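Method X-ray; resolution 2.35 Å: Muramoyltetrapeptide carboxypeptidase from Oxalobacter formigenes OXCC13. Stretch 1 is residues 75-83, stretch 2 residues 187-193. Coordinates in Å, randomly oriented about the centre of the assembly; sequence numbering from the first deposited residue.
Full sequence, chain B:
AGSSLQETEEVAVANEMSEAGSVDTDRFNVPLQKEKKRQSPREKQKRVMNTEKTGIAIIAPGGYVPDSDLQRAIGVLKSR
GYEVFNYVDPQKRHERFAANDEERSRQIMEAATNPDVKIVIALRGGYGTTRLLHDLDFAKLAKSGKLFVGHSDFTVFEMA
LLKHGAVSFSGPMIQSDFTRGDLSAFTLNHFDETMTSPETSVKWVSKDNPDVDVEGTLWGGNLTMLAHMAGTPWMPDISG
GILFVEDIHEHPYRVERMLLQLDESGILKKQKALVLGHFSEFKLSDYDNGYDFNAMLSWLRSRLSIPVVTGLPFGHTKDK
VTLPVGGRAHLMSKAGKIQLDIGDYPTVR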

# COMPACT_ATOMS: atom_id res chain seq x y z
N GLY B 75 26.31 -21.33 -10.78
CA GLY B 75 26.66 -22.32 -11.78
C GLY B 75 25.81 -22.24 -13.03
O GLY B 75 26.29 -22.53 -14.13
N VAL B 76 24.55 -21.83 -12.89
CA VAL B 76 23.69 -21.64 -14.05
C VAL B 76 24.18 -20.46 -14.88
O VAL B 76 24.29 -20.55 -16.11
CB VAL B 76 22.23 -21.45 -13.62
CG1 VAL B 76 21.34 -21.19 -14.83
CG2 VAL B 76 21.74 -22.66 -12.84
N LEU B 77 24.49 -19.35 -14.22
CA LEU B 77 25.07 -18.20 -14.92
C LEU B 77 26.41 -18.56 -15.55
O LEU B 77 26.78 -17.99 -16.59
CB LEU B 77 25.22 -17.03 -13.96
CG LEU B 77 23.93 -16.50 -13.34
CD1 LEU B 77 24.21 -15.64 -12.12
CD2 LEU B 77 23.13 -15.71 -14.38
N LYS B 78 27.15 -19.48 -14.95
CA LYS B 78 28.39 -19.97 -15.55
C LYS B 78 28.10 -20.83 -16.77
O LYS B 78 28.74 -20.67 -17.82
CB LYS B 78 29.19 -20.76 -14.52
CG LYS B 78 30.32 -21.58 -15.11
CD LYS B 78 30.75 -22.69 -14.16
CE LYS B 78 29.59 -23.62 -13.85
NZ LYS B 78 29.98 -24.71 -12.91
N SER B 79 27.13 -21.74 -16.66
CA SER B 79 26.81 -22.63 -17.77
C SER B 79 26.29 -21.86 -18.98
O SER B 79 26.50 -22.29 -20.12
CB SER B 79 25.80 -23.69 -17.33
OG SER B 79 24.59 -23.08 -16.91
N ARG B 80 25.61 -20.74 -18.75
CA ARG B 80 25.13 -19.91 -19.84
C ARG B 80 26.20 -18.95 -20.35
O ARG B 80 25.92 -18.16 -21.27
CB ARG B 80 23.89 -19.13 -19.40
CG ARG B 80 22.77 -20.01 -18.89
CD ARG B 80 21.48 -19.24 -18.67
NE ARG B 80 20.85 -18.86 -19.94
CZ ARG B 80 20.01 -19.64 -20.61
NH1 ARG B 80 19.69 -20.84 -20.15
NH2 ARG B 80 19.48 -19.21 -21.75
N GLY B 81 27.41 -18.99 -19.79
CA GLY B 81 28.52 -18.21 -20.31
C GLY B 81 28.58 -16.78 -19.83
O GLY B 81 28.46 -15.85 -20.63
N TYR B 82 28.76 -16.58 -18.52
CA TYR B 82 28.87 -15.24 -17.96
C TYR B 82 29.86 -15.25 -16.81
O TYR B 82 30.01 -16.26 -16.11
CB TYR B 82 27.51 -14.71 -17.50
CG TYR B 82 26.48 -14.61 -18.60
CD1 TYR B 82 26.54 -13.58 -19.54
CD2 TYR B 82 25.45 -15.53 -18.71
CE1 TYR B 82 25.60 -13.48 -20.55
CE2 TYR B 82 24.51 -15.43 -19.72
CZ TYR B 82 24.59 -14.41 -20.64
OH TYR B 82 23.65 -14.31 -21.64
N GLU B 83 30.53 -14.12 -16.62
CA GLU B 83 31.50 -13.96 -15.54
C GLU B 83 30.78 -13.39 -14.32
O GLU B 83 30.26 -12.27 -14.36
CB GLU B 83 32.64 -13.04 -15.98
CG GLU B 83 33.77 -12.92 -14.97
CD GLU B 83 34.87 -11.99 -15.45
OE1 GLU B 83 34.69 -11.36 -16.51
OE2 GLU B 83 35.91 -11.89 -14.77
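Stretch 2 187-193: TLNHFDE

Stretch 2 (Thr187 to Glu193) is helical throughout, a segment of a helix that extends beyond it at both ends; backbone hydrogen bonds such as Phe191 N to Thr187 O (3.0 Å) and Asp192 N to Leu188 O (3.1 Å) hold the turns. It packs beside the end of the helix in stretch 1, with side chains rather than backbones meeting: the nearest CA atoms, those of Arg80 and Asp192, are 9.0 Å apart, and the two stretches together bury 297 Å². Thr187 lies out of reach of stretch 1. Leu188, chi1 -90° and chi2 55°, points toward it and supplies the apolar part of the contact: its CD2 lies 4.1 Å from Val76 CG1 and 3.4 Å from Arg80 NH1, while its CB lies over one face of the Arg80 guanidinium. The CA-to-CB bond of Asn189 points away, but its amide end comes nearer in an m rotamer, so that OD1 accepts a hydrogen bond from Arg80 NH2 at 2.9 Å, near the guanidinium plane. His190 makes no contact. Phe191, t at chi1, points toward stretch 1 yet makes no contact, its CE2 staying 5.3 Å from Leu77 CD2. One turn after Leu188, Asp192, in the m rotamer, brings its carboxylate to the guanidinium edge: Arg80 NE donates to Asp192 OD2 at 2.8 Å with an angle of 160°, forming a salt bridge, and Arg80 NH2 reaches the same Asp192 OD2 at 3.2 Å and 138°. Arg80 thus binds Asn189 and Asp192 through its polar edge, with Leu188 against a face. The Tyr82 hydroxyl also approaches Asp192, OH to CG 3.1 Å, but it is 3.4 Å from both Asp192 OD1 and Asp192 OD2 at poor angles, so this is close packing without a hydrogen bond; the tyrosine is poorly ordered. Glu193 points away, out of contact.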

# COMPACT_ATOMS: atom_id res chain seq x y z
N THR B 187 12.06 -17.91 -19.50
CA THR B 187 12.56 -16.78 -18.72
C THR B 187 14.03 -16.50 -19.02
O THR B 187 14.42 -15.35 -19.23
CB THR B 187 12.37 -17.06 -17.22
OG1 THR B 187 10.97 -17.18 -16.93
CG2 THR B 187 12.97 -15.94 -16.39
N LEU B 188 14.86 -17.55 -19.07
CA LEU B 188 16.29 -17.36 -19.23
C LEU B 188 16.65 -16.91 -20.65
O LEU B 188 17.59 -16.13 -20.83
CB LEU B 188 17.04 -18.64 -18.87
CG LEU B 188 17.48 -18.82 -17.41
CD1 LEU B 188 16.31 -18.69 -16.45
CD2 LEU B 188 18.18 -20.16 -17.23
N ASN B 189 15.92 -17.39 -21.66
CA ASN B 189 16.20 -16.98 -23.03
C ASN B 189 15.73 -15.56 -23.30
O ASN B 189 16.39 -14.80 -24.02
CB ASN B 189 15.57 -17.95 -24.02
CG ASN B 189 16.14 -19.35 -23.91
OD1 ASN B 189 16.86 -19.67 -22.96
ND2 ASN B 189 15.82 -20.20 -24.88
N HIS B 190 14.58 -15.17 -22.74
CA HIS B 190 14.12 -13.79 -22.88
C HIS B 190 15.03 -12.83 -22.13
O HIS B 190 15.18 -11.67 -22.53
CB HIS B 190 12.69 -13.65 -22.38
CG HIS B 190 11.65 -13.95 -23.42
ND1 HIS B 190 11.06 -12.97 -24.18
CD2 HIS B 190 11.10 -15.12 -23.82
CE1 HIS B 190 10.19 -13.52 -25.01
NE2 HIS B 190 10.20 -14.83 -24.81
N PHE B 191 15.66 -13.28 -21.04
CA PHE B 191 16.58 -12.42 -20.30
C PHE B 191 17.87 -12.21 -21.07
O PHE B 191 18.33 -11.07 -21.23
CB PHE B 191 16.86 -13.03 -18.92
CG PHE B 191 17.99 -12.36 -18.18
CD1 PHE B 191 17.82 -11.11 -17.62
CD2 PHE B 191 19.21 -12.99 -18.05
CE1 PHE B 191 18.86 -10.49 -16.94
CE2 PHE B 191 20.25 -12.38 -17.38
CZ PHE B 191 20.07 -11.13 -16.82
N ASP B 192 18.48 -13.29 -21.56
CA ASP B 192 19.71 -13.17 -22.32
C ASP B 192 19.50 -12.40 -23.62
O ASP B 192 20.42 -11.73 -24.10
CB ASP B 192 20.29 -14.56 -22.62
CG ASP B 192 20.68 -15.31 -21.37
OD1 ASP B 192 20.59 -14.73 -20.27
OD2 ASP B 192 21.07 -16.49 -21.49
N GLU B 193 18.30 -12.48 -24.19
CA GLU B 193 18.04 -11.78 -25.45
C GLU B 193 17.98 -10.27 -25.24
O GLU B 193 18.54 -9.51 -26.03
CB GLU B 193 16.75 -12.30 -26.07
CG GLU B 193 16.47 -11.77 -27.47
CD GLU B 193 15.22 -12.36 -28.08
OE1 GLU B 193 14.43 -12.98 -27.34
OE2 GLU B 193 15.02 -12.21 -29.31